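Local atomic coordinates of tail fiber protein (Acinetobacter phage AM24, PDB entry 5W5P), a protein that probably serves as the trimeric tailspike with which the phage recognises, and perhaps degrades, the capsular polysaccharide of Acinetobacter baumannii. Residues K503-G511 and A588-K598; A491-M500 and A512-Q522. All coordinates share one frame; numbering follows the deposited sequence.

Contact 1 (K503-G511 and A588-K598)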
# COMPACT_ATOMS: atom_id res chain seq x y z
N LYS A 503 -19.50 -46.33 0.84
CA LYS A 503 -20.82 -45.84 0.47
C LYS A 503 -21.55 -46.86 -0.38
O LYS A 503 -20.93 -47.71 -1.04
CB LYS A 503 -20.73 -44.50 -0.27
CG LYS A 503 -19.96 -43.42 0.46
CD LYS A 503 -19.93 -42.14 -0.35
CE LYS A 503 -19.14 -41.06 0.35
NZ LYS A 503 -19.23 -39.78 -0.41
N THR A 504 -22.87 -46.78 -0.36
CA THR A 504 -23.72 -47.57 -1.24
C THR A 504 -23.75 -46.92 -2.62
O THR A 504 -23.02 -45.97 -2.90
CB THR A 504 -25.13 -47.69 -0.65
OG1 THR A 504 -25.73 -46.39 -0.60
CG2 THR A 504 -25.08 -48.28 0.75
N ALA A 505 -24.62 -47.43 -3.50
CA ALA A 505 -24.76 -46.82 -4.81
C ALA A 505 -25.30 -45.40 -4.72
O ALA A 505 -24.89 -44.53 -5.50
CB ALA A 505 -25.67 -47.67 -5.69
N SER A 506 -26.19 -45.13 -3.76
CA SER A 506 -26.77 -43.81 -3.56
C SER A 506 -25.97 -42.95 -2.58
O SER A 506 -26.49 -41.95 -2.08
CB SER A 506 -28.22 -43.93 -3.07
OG SER A 506 -28.29 -44.63 -1.84
N ASN A 507 -24.72 -43.34 -2.30
CA ASN A 507 -23.80 -42.55 -1.48
C ASN A 507 -24.27 -42.41 -0.04
O ASN A 507 -24.20 -41.34 0.57
CB ASN A 507 -23.55 -41.18 -2.11
CG ASN A 507 -22.82 -41.28 -3.43
OD1 ASN A 507 -21.62 -41.52 -3.46
ND2 ASN A 507 -23.55 -41.11 -4.52
N VAL A 508 -24.76 -43.51 0.52
CA VAL A 508 -25.05 -43.62 1.94
C VAL A 508 -23.82 -44.21 2.62
O VAL A 508 -23.37 -45.30 2.25
CB VAL A 508 -26.30 -44.48 2.19
CG1 VAL A 508 -26.49 -44.74 3.67
CG2 VAL A 508 -27.53 -43.81 1.59
N VAL A 509 -23.28 -43.49 3.59
CA VAL A 509 -22.04 -43.92 4.25
C VAL A 509 -22.36 -45.02 5.25
O VAL A 509 -23.07 -44.79 6.24
CB VAL A 509 -21.34 -42.73 4.93
CG1 VAL A 509 -20.14 -43.22 5.73
CG2 VAL A 509 -20.91 -41.71 3.89
N LEU A 510 -21.83 -46.22 5.00
CA LEU A 510 -21.99 -47.36 5.89
C LEU A 510 -20.73 -47.68 6.69
O LEU A 510 -20.79 -48.53 7.59
CB LEU A 510 -22.41 -48.61 5.10
CG LEU A 510 -23.79 -48.58 4.44
CD1 LEU A 510 -24.14 -49.95 3.89
CD2 LEU A 510 -24.84 -48.11 5.43
N GLY A 511 -19.61 -47.04 6.39
CA GLY A 511 -18.38 -47.28 7.11
C GLY A 511 -17.39 -46.16 6.86
O GLY A 511 -17.56 -45.35 5.94
N ALA A 588 -20.38 -54.16 3.78
CA ALA A 588 -21.60 -54.15 4.58
C ALA A 588 -22.79 -54.50 3.70
O ALA A 588 -22.80 -54.24 2.49
CB ALA A 588 -21.80 -52.79 5.23
N SER A 589 -23.82 -55.08 4.31
CA SER A 589 -25.01 -55.50 3.58
C SER A 589 -26.10 -55.84 4.60
O SER A 589 -25.89 -55.78 5.81
CB SER A 589 -24.72 -56.68 2.66
OG SER A 589 -24.06 -57.73 3.36
N GLY A 590 -27.27 -56.21 4.08
CA GLY A 590 -28.35 -56.70 4.92
C GLY A 590 -29.08 -55.62 5.69
O GLY A 590 -29.53 -55.86 6.82
N SER A 591 -29.21 -54.43 5.10
CA SER A 591 -29.89 -53.32 5.74
C SER A 591 -30.81 -52.67 4.72
O SER A 591 -30.89 -53.08 3.56
CB SER A 591 -28.89 -52.30 6.30
OG SER A 591 -28.47 -51.39 5.30
N LEU A 592 -31.52 -51.63 5.17
CA LEU A 592 -32.43 -50.89 4.29
C LEU A 592 -31.70 -50.27 3.11
O LEU A 592 -32.26 -50.21 2.00
CB LEU A 592 -33.15 -49.82 5.10
CG LEU A 592 -34.22 -48.97 4.41
CD1 LEU A 592 -35.46 -48.89 5.29
CD2 LEU A 592 -33.69 -47.58 4.11
N TYR A 593 -30.47 -49.81 3.30
CA TYR A 593 -29.74 -49.07 2.28
C TYR A 593 -29.01 -49.96 1.29
O TYR A 593 -28.47 -49.44 0.30
CB TYR A 593 -28.75 -48.11 2.94
CG TYR A 593 -29.40 -47.22 3.98
CD1 TYR A 593 -30.19 -46.14 3.60
CD2 TYR A 593 -29.24 -47.48 5.33
CE1 TYR A 593 -30.79 -45.33 4.55
CE2 TYR A 593 -29.84 -46.68 6.29
CZ TYR A 593 -30.61 -45.60 5.88
OH TYR A 593 -31.21 -44.80 6.82
N GLY A 594 -28.97 -51.26 1.51
CA GLY A 594 -28.28 -52.15 0.60
C GLY A 594 -26.83 -52.35 0.99
O GLY A 594 -26.41 -52.12 2.13
N ALA A 595 -26.04 -52.77 0.00
CA ALA A 595 -24.65 -53.12 0.21
C ALA A 595 -23.73 -51.95 -0.14
O ALA A 595 -24.10 -51.04 -0.88
CB ALA A 595 -24.27 -54.35 -0.60
N THR A 596 -22.52 -52.01 0.40
CA THR A 596 -21.49 -51.02 0.06
C THR A 596 -21.05 -51.22 -1.38
O THR A 596 -20.61 -52.31 -1.76
CB THR A 596 -20.30 -51.16 1.01
OG1 THR A 596 -20.73 -50.95 2.36
CG2 THR A 596 -19.22 -50.16 0.66
N ALA A 597 -21.16 -50.17 -2.19
CA ALA A 597 -20.85 -50.25 -3.61
C ALA A 597 -19.50 -49.65 -3.97
O ALA A 597 -19.01 -49.90 -5.07
CB ALA A 597 -21.94 -49.57 -4.44
N LYS A 598 -18.89 -48.87 -3.08
CA LYS A 598 -17.65 -48.19 -3.44
C LYS A 598 -16.93 -47.74 -2.19
O LYS A 598 -17.52 -47.61 -1.11
CB LYS A 598 -17.92 -46.98 -4.34
CG LYS A 598 -18.84 -45.95 -3.71
CD LYS A 598 -19.32 -44.95 -4.74
CE LYS A 598 -20.66 -44.35 -4.36
NZ LYS A 598 -21.16 -43.41 -5.39

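Contact 2 (A491-M500 and A512-Q522)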
# COMPACT_ATOMS: atom_id res chain seq x y z
N ALA A 491 13.51 -37.32 -6.81
CA ALA A 491 13.25 -38.10 -5.61
C ALA A 491 12.57 -37.26 -4.53
O ALA A 491 12.77 -36.05 -4.43
CB ALA A 491 14.55 -38.69 -5.06
N CYS A 492 11.76 -37.93 -3.71
CA CYS A 492 11.08 -37.29 -2.59
C CYS A 492 10.50 -38.38 -1.70
O CYS A 492 10.48 -39.56 -2.05
CB CYS A 492 9.97 -36.34 -3.07
SG CYS A 492 8.68 -37.14 -4.05
N THR A 493 10.05 -37.97 -0.52
CA THR A 493 9.30 -38.81 0.39
C THR A 493 8.01 -38.09 0.77
O THR A 493 7.88 -36.88 0.55
CB THR A 493 10.11 -39.18 1.64
OG1 THR A 493 10.56 -37.99 2.29
CG2 THR A 493 11.30 -40.03 1.25
N ALA A 494 7.07 -38.84 1.33
CA ALA A 494 5.74 -38.29 1.57
C ALA A 494 4.97 -39.18 2.53
O ALA A 494 5.25 -40.38 2.67
CB ALA A 494 4.96 -38.13 0.26
N ASP A 495 3.99 -38.57 3.20
CA ASP A 495 2.99 -39.26 4.00
C ASP A 495 1.65 -39.21 3.28
O ASP A 495 1.39 -38.33 2.46
CB ASP A 495 2.85 -38.62 5.39
CG ASP A 495 4.10 -38.75 6.23
OD1 ASP A 495 4.97 -39.59 5.90
OD2 ASP A 495 4.22 -38.00 7.22
N MSE A 496 0.79 -40.18 3.60
CA MSE A 496 -0.55 -40.24 3.03
C MSE A 496 -1.61 -40.44 4.11
O MSE A 496 -1.52 -41.37 4.91
CB MSE A 496 -0.64 -41.37 2.01
CG MSE A 496 -0.04 -41.08 0.65
SE MSE A 496 -0.28 -42.58 -0.58
CE MSE A 496 -2.07 -42.16 -1.24
N ASN A 497 -2.61 -39.56 4.12
CA ASN A 497 -3.79 -39.71 4.96
C ASN A 497 -4.95 -40.05 4.03
O ASN A 497 -5.47 -39.17 3.32
CB ASN A 497 -4.07 -38.43 5.75
CG ASN A 497 -5.16 -38.62 6.79
OD1 ASN A 497 -4.89 -38.98 7.94
ND2 ASN A 497 -6.41 -38.38 6.39
N ILE A 498 -5.36 -41.31 4.02
CA ILE A 498 -6.39 -41.80 3.10
C ILE A 498 -7.67 -41.99 3.92
O ILE A 498 -7.89 -43.03 4.53
CB ILE A 498 -5.96 -43.09 2.40
CG1 ILE A 498 -4.56 -42.93 1.80
CG2 ILE A 498 -6.98 -43.47 1.32
CD1 ILE A 498 -3.97 -44.22 1.30
N PHE A 499 -8.52 -40.96 3.92
CA PHE A 499 -9.82 -41.04 4.57
C PHE A 499 -10.77 -41.79 3.64
O PHE A 499 -11.14 -41.28 2.57
CB PHE A 499 -10.35 -39.65 4.90
CG PHE A 499 -11.73 -39.64 5.50
CD1 PHE A 499 -12.18 -40.69 6.28
CD2 PHE A 499 -12.59 -38.57 5.28
CE1 PHE A 499 -13.45 -40.68 6.83
CE2 PHE A 499 -13.86 -38.55 5.83
CZ PHE A 499 -14.29 -39.61 6.60
N MSE A 500 -11.17 -42.99 4.03
CA MSE A 500 -12.06 -43.80 3.21
C MSE A 500 -13.47 -43.81 3.76
O MSE A 500 -13.70 -44.14 4.93
CB MSE A 500 -11.54 -45.23 3.10
CG MSE A 500 -10.12 -45.37 2.58
SE MSE A 500 -9.26 -47.03 3.17
CE MSE A 500 -8.81 -46.49 4.99
N ALA A 512 -16.36 -46.12 7.70
CA ALA A 512 -15.35 -45.08 7.59
C ALA A 512 -14.07 -45.56 8.23
O ALA A 512 -14.09 -46.20 9.28
CB ALA A 512 -15.82 -43.76 8.24
N ALA A 513 -12.95 -45.24 7.60
CA ALA A 513 -11.63 -45.62 8.09
C ALA A 513 -10.61 -44.63 7.57
O ALA A 513 -10.91 -43.77 6.73
CB ALA A 513 -11.27 -47.05 7.64
N VAL A 514 -9.39 -44.74 8.08
CA VAL A 514 -8.29 -43.90 7.62
C VAL A 514 -7.00 -44.71 7.70
O VAL A 514 -6.76 -45.43 8.67
CB VAL A 514 -8.19 -42.59 8.44
CG1 VAL A 514 -8.24 -42.88 9.93
CG2 VAL A 514 -6.94 -41.80 8.07
N ALA A 515 -6.20 -44.62 6.64
CA ALA A 515 -4.90 -45.29 6.57
C ALA A 515 -3.79 -44.25 6.58
O ALA A 515 -3.91 -43.19 5.96
CB ALA A 515 -4.79 -46.15 5.31
N LYS A 516 -2.71 -44.56 7.29
CA LYS A 516 -1.51 -43.74 7.29
C LYS A 516 -0.41 -44.49 6.54
O LYS A 516 -0.02 -45.59 6.96
CB LYS A 516 -1.07 -43.42 8.72
CG LYS A 516 -2.20 -42.94 9.62
CD LYS A 516 -2.79 -41.63 9.12
CE LYS A 516 -1.76 -40.52 9.14
NZ LYS A 516 -2.32 -39.18 8.78
N VAL A 517 0.06 -43.92 5.44
CA VAL A 517 1.05 -44.55 4.57
C VAL A 517 2.27 -43.65 4.48
O VAL A 517 2.15 -42.42 4.50
CB VAL A 517 0.47 -44.83 3.17
CG1 VAL A 517 1.50 -45.49 2.28
CG2 VAL A 517 -0.77 -45.70 3.28
N SER A 518 3.45 -44.27 4.39
CA SER A 518 4.71 -43.57 4.16
C SER A 518 5.31 -44.06 2.85
O SER A 518 5.25 -45.25 2.54
CB SER A 518 5.68 -43.80 5.32
OG SER A 518 6.70 -42.81 5.35
N LEU A 519 5.89 -43.14 2.08
CA LEU A 519 6.40 -43.43 0.74
C LEU A 519 7.83 -42.93 0.59
O LEU A 519 8.24 -41.94 1.21
CB LEU A 519 5.56 -42.77 -0.36
CG LEU A 519 4.05 -42.91 -0.32
CD1 LEU A 519 3.42 -42.06 -1.40
CD2 LEU A 519 3.68 -44.35 -0.50
N VAL A 520 8.57 -43.59 -0.29
CA VAL A 520 9.85 -43.09 -0.79
C VAL A 520 9.84 -43.25 -2.31
O VAL A 520 9.43 -44.29 -2.83
CB VAL A 520 11.05 -43.83 -0.16
CG1 VAL A 520 10.85 -45.34 -0.24
CG2 VAL A 520 12.35 -43.40 -0.81
N VAL A 521 10.26 -42.20 -3.02
CA VAL A 521 10.29 -42.18 -4.48
C VAL A 521 11.73 -41.96 -4.92
O VAL A 521 12.37 -41.00 -4.49
CB VAL A 521 9.37 -41.09 -5.06
CG1 VAL A 521 9.13 -41.31 -6.54
CG2 VAL A 521 8.05 -41.05 -4.30
N GLN A 522 12.24 -42.84 -5.78
CA GLN A 522 13.62 -42.73 -6.24
C GLN A 522 13.79 -43.46 -7.57
O GLN A 522 13.29 -44.58 -7.74
CB GLN A 522 14.60 -43.30 -5.21
CG GLN A 522 16.06 -43.38 -5.68
CD GLN A 522 16.77 -42.03 -5.68
OE1 GLN A 522 16.74 -41.29 -4.69
NE2 GLN A 522 17.43 -41.70 -6.79
O HOH W 1 7.53 -40.38 4.85

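Contact 1 (K503-G511 and A588-K598)
Lys503 and Lys598 form the one beta bridge between 503-511 and 588-598, an antiparallel hydrogen-bonded pair. Lys503 N donates to Lys598 O at 3.1 Å, nearly straight at 169°. In return Lys503 O takes two donors: Ala597 N at 2.7 Å, in the carbonyl plane on a lone pair, and Lys598 N at 3.1 Å. Because Ala597 and Lys598 both face Lys503, this is a classic beta bulge.

Among side chains, the polar link is Lys598 NZ to Asn507 OD1, 2.7 Å. The ammonium stands 42° out of the carbonyl plane and so misses the amide's lone pairs. With CG set between backbone N and carbonyl carbon (chi1 59°) and the chain extended beyond it, Lys598 runs past Thr504 O to reach the turn. The same NZ makes a salt bridge to Glu459, whereas NZ of Lys503 bonds to Ser612 of the second subunit.

The turn itself, type I from Thr504 to Asn507, is tied from within: Thr504 OG1 accepts from Val508 N, while the CG2 branch of Thr504 lies 3.4 Å from Ala595 O.

Apolar contacts gather at the other end. Val508 CG1 sits over one face of the Tyr593 ring, 4.1 Å from its centroid, a CH-pi contact; Leu592 CD2 of the ring's own segment lies over the opposite face, toward the rim. Leu510 CD1 meets Ala588 CB at 3.9 Å, beside Thr596, whose OG1 bonds to His563.

The chemistry thus divides the contact: the bulged pairing at Lys503 and the single bond from Lys598 NZ to Asn507 hold the hairpin end to the start of strand 598-608, the salt bridge ties the same ammonium to Glu459, and valine, leucine and tyrosine join the hairpin end to the preceding loop, itself folded by the ST turn at Ser591.

Contact 2 (A491-M500 and A512-Q522)
Lys516 NZ donates to Asn497 OD1 at 2.7 Å, in the amide plane on a lone pair; bends at chi2 and chi3 (-62° and -63°) curl the lysine toward Asn497 on the paired strand. NZ also forms a salt bridge with Asp495 of the second subunit. One water spans the pair Asp495 and Ser518, donating to Asp495 OD1 at 2.9 Å and lying 2.6 Å from Ser518 OG. Asp495 OD2 hydrogen-bonds to Tyr608 OH, and OD1 also takes a salt bridge from Lys516 of the third subunit.

Antiparallel backbone bonds run from Cys492-Val521 to Met500-Ala513. Ile498 N to Ala515 O is the straightest (174°), and Ala494 N to Leu519 O is weak.

Side chains alternate between two faces. On one, selenomethionine Met496 places SE 3.8 Å from Leu519 CD1, and Met500 brings CE to 3.7 Å from Ala513 CB. On the other, Phe499 turns its ring edge to Ala513 O, with CD1 3.4 Å away.

This is the hairpin of strands 492-503 and 509-523, flanked in the sheet by strands 598-608 and 535-546. Its methionine face packs on strands 470-477 and 577-582, while the Thr493-Asn497-Phe499 face meets the other two subunits.

In the fold
Contacts 1 and 2 share one beta hairpin: contact 2 pairs its two strands, and contact 1 docks its turn onto the loop leading into strand 598-608. Their centres lie about 26 Å apart, and their segments adjoin in sequence without touching otherwise. Strand 598-608 starts beside the turn in contact 1, then runs antiparallel along strand 492-503, so it borders the hairpin of contact 2. The centres of contacts 1 and 2 lie about 57 Å and 44 Å from the centre of the chain, in the C-terminal domain beyond the parallel beta-helix. Both touch the second subunit, consistent with a domain that helps hold the trimer together.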